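Local structure of MATE family efflux transporter (Vibrio cholerae, 6IDP) at residues A[421-424]-A[425-428]. The protein probably exports drugs and other toxic compounds across the bacterial inner membrane, as a proton-dependent multidrug efflux transporter of the MATE family. Numbering follows the deposited sequence.
Sequences AGWA and AWLA. With OLC ((2R)-2,3-dihydroxypropyl (9Z)-octadec-9-enoate), chain T; OLC ((2R)-2,3-dihydroxypropyl (9Z)-octadec-9-enoate), chain G; OLC ((2R)-2,3-dihydroxypropyl (9Z)-octadec-9-enoate), chain I.
Trp423 and Leu427 meet one turn apart on a helical stretch within the range 379-435 of this all-helical MATE transporter, and illustrate how a transmembrane helix presents an aromatic, lipid-facing side. Leu427 CD1 lies over one face of the indole in a CH-pi contact, 4.0 Å from the centroid of the five-membered ring of Trp423 and 23° off its normal. The opposite face is taken by the acyl chain of a bound monoolein, whose C12 (chain T) comes within 3.5 Å of Trp423 CE2, so the ring is sandwiched between protein and lipid. Trp426 approaches obliquely: its CD1 sits 3.9 Å from Trp423 CZ3, and the two ring systems, inclined by 24°, are nearly parallel yet slid so far apart that they barely overlap. A second monoolein (chain G) runs over a face of the Trp426 indole and also reaches the edge of Trp423 with its C15. Both tryptophans carry CG anti to the backbone N (chi1 -180° in Trp423), which swings the two indoles out from the helix in similar fashion. Ala421 and Ala425 serve the inner side, on Phe393 from an earlier part of the range, which folds back against this one, and on Cys366 and Met369 of helix 360-375; Ala424 touches Phe393 too but also borders a third monoolein (chain I). Successive i to i+4 backbone bonds hold the helical turn from which these side chains project, among them Trp426 N to Gly422 O at 3.1 Å. Beneath the CH-pi pair, Leu427 N donates to Trp423 O at 3.2 Å, and Leu427 CG lies 3.3 Å from that same oxygen.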
loop_
_atom_site.group_PDB
_atom_site.type_symbol
_atom_site.label_atom_id
_atom_site.label_comp_id
_atom_site.label_asym_id
_atom_site.label_seq_id
_atom_site.Cartn_x
_atom_site.Cartn_y
_atom_site.Cartn_z
ATOM N N ALA A 421 -0.877 11.530 16.064
ATOM C CA ALA A 421 -0.554 11.585 14.641
ATOM C C ALA A 421 -1.770 11.921 13.781
ATOM O O ALA A 421 -1.668 12.698 12.829
ATOM C CB ALA A 421 0.050 10.270 14.196
ATOM N N GLY A 422 -2.913 11.325 14.110
ATOM C CA GLY A 422 -4.139 11.573 13.374
ATOM C C GLY A 422 -4.629 12.998 13.553
ATOM O O GLY A 422 -5.089 13.639 12.604
ATOM N N TRP A 423 -4.530 13.490 14.783
ATOM C CA TRP A 423 -4.916 14.854 15.101
ATOM C C TRP A 423 -3.994 15.841 14.390
ATOM O O TRP A 423 -4.447 16.849 13.845
ATOM C CB TRP A 423 -4.894 15.063 16.618
ATOM C CG TRP A 423 -5.279 16.440 17.067
ATOM C CD1 TRP A 423 -4.538 17.286 17.843
ATOM C CD2 TRP A 423 -6.498 17.135 16.771
ATOM N NE1 TRP A 423 -5.219 18.459 18.050
ATOM C CE2 TRP A 423 -6.424 18.394 17.401
ATOM C CE3 TRP A 423 -7.644 16.815 16.036
ATOM C CZ2 TRP A 423 -7.452 19.332 17.318
ATOM C CZ3 TRP A 423 -8.661 17.748 15.953
ATOM C CH2 TRP A 423 -8.558 18.990 16.589
ATOM N N ALA A 424 -2.701 15.531 14.384
ATOM C CA ALA A 424 -1.709 16.363 13.713
ATOM C C ALA A 424 -1.931 16.390 12.204
ATOM O O ALA A 424 -1.752 17.422 11.558
ATOM C CB ALA A 424 -0.307 15.871 14.027
ATOM N N ALA A 425 -2.310 15.244 11.647
ATOM C CA ALA A 425 -2.525 15.119 10.211
ATOM C C ALA A 425 -3.701 15.980 9.761
ATOM O O ALA A 425 -3.633 16.654 8.734
ATOM C CB ALA A 425 -2.756 13.664 9.835
ATOM N N TRP A 426 -4.775 15.947 10.543
ATOM C CA TRP A 426 -5.957 16.747 10.267
ATOM C C TRP A 426 -5.648 18.245 10.328
ATOM O O TRP A 426 -6.173 19.025 9.536
ATOM C CB TRP A 426 -7.082 16.393 11.246
ATOM C CG TRP A 426 -8.229 17.352 11.192
ATOM C CD1 TRP A 426 -8.517 18.335 12.093
ATOM C CD2 TRP A 426 -9.236 17.428 10.179
ATOM N NE1 TRP A 426 -9.645 19.015 11.706
ATOM C CE2 TRP A 426 -10.105 18.478 10.534
ATOM C CE3 TRP A 426 -9.489 16.709 9.006
ATOM C CZ2 TRP A 426 -11.210 18.827 9.757
ATOM C CZ3 TRP A 426 -10.585 17.057 8.236
ATOM C CH2 TRP A 426 -11.431 18.106 8.614
ATOM N N LEU A 427 -4.795 18.636 11.270
ATOM C CA LEU A 427 -4.392 20.032 11.413
ATOM C C LEU A 427 -3.528 20.491 10.242
ATOM O O LEU A 427 -3.660 21.620 9.764
ATOM C CB LEU A 427 -3.632 20.241 12.726
ATOM C CG LEU A 427 -4.454 20.105 14.008
ATOM C CD1 LEU A 427 -3.564 20.231 15.237
ATOM C CD2 LEU A 427 -5.560 21.144 14.033
ATOM N N ALA A 428 -2.639 19.608 9.794
ATOM C CA ALA A 428 -1.756 19.896 8.670
ATOM C C ALA A 428 -2.552 20.039 7.374
ATOM O O ALA A 428 -2.245 20.887 6.536
ATOM C CB ALA A 428 -0.706 18.809 8.528
HETATM C C18 OLC T . -9.898 11.168 19.316
HETATM C C17 OLC T . -8.688 12.077 19.345
HETATM C C16 OLC T . -9.075 13.452 18.844
HETATM C C12 OLC T . -7.714 16.900 20.299
HETATM C C15 OLC T . -7.850 14.340 18.772
HETATM C C13 OLC T . -6.622 15.852 20.302
HETATM C C14 OLC T . -7.240 14.478 20.152
HETATM C C18 OLC G . -8.865 11.462 15.746
HETATM C C10 OLC G . -14.288 15.622 10.046
HETATM C C9 OLC G . -15.578 16.019 10.051
HETATM C C17 OLC G . -8.088 12.670 15.271
HETATM C C11 OLC G . -13.441 15.826 11.284
HETATM C C16 OLC G . -8.528 13.043 13.871
HETATM C C12 OLC G . -12.174 14.999 11.206
HETATM C C15 OLC G . -9.744 13.945 13.920
HETATM C C13 OLC G . -11.415 15.132 12.510
HETATM C C14 OLC G . -10.223 14.199 12.505
HETATM C C18 OLC I . 1.225 19.934 14.761
HETATM C C17 OLC I . 1.228 19.455 13.326
HETATM C C11 OLC I . -2.362 24.781 13.625
HETATM C C16 OLC I . 0.302 20.327 12.506
HETATM C C12 OLC I . -1.227 23.810 13.867
HETATM C C15 OLC I . 0.855 21.734 12.463
HETATM C C13 OLC I . -0.209 23.942 12.754
HETATM C C14 OLC I . -0.196 22.678 11.922
#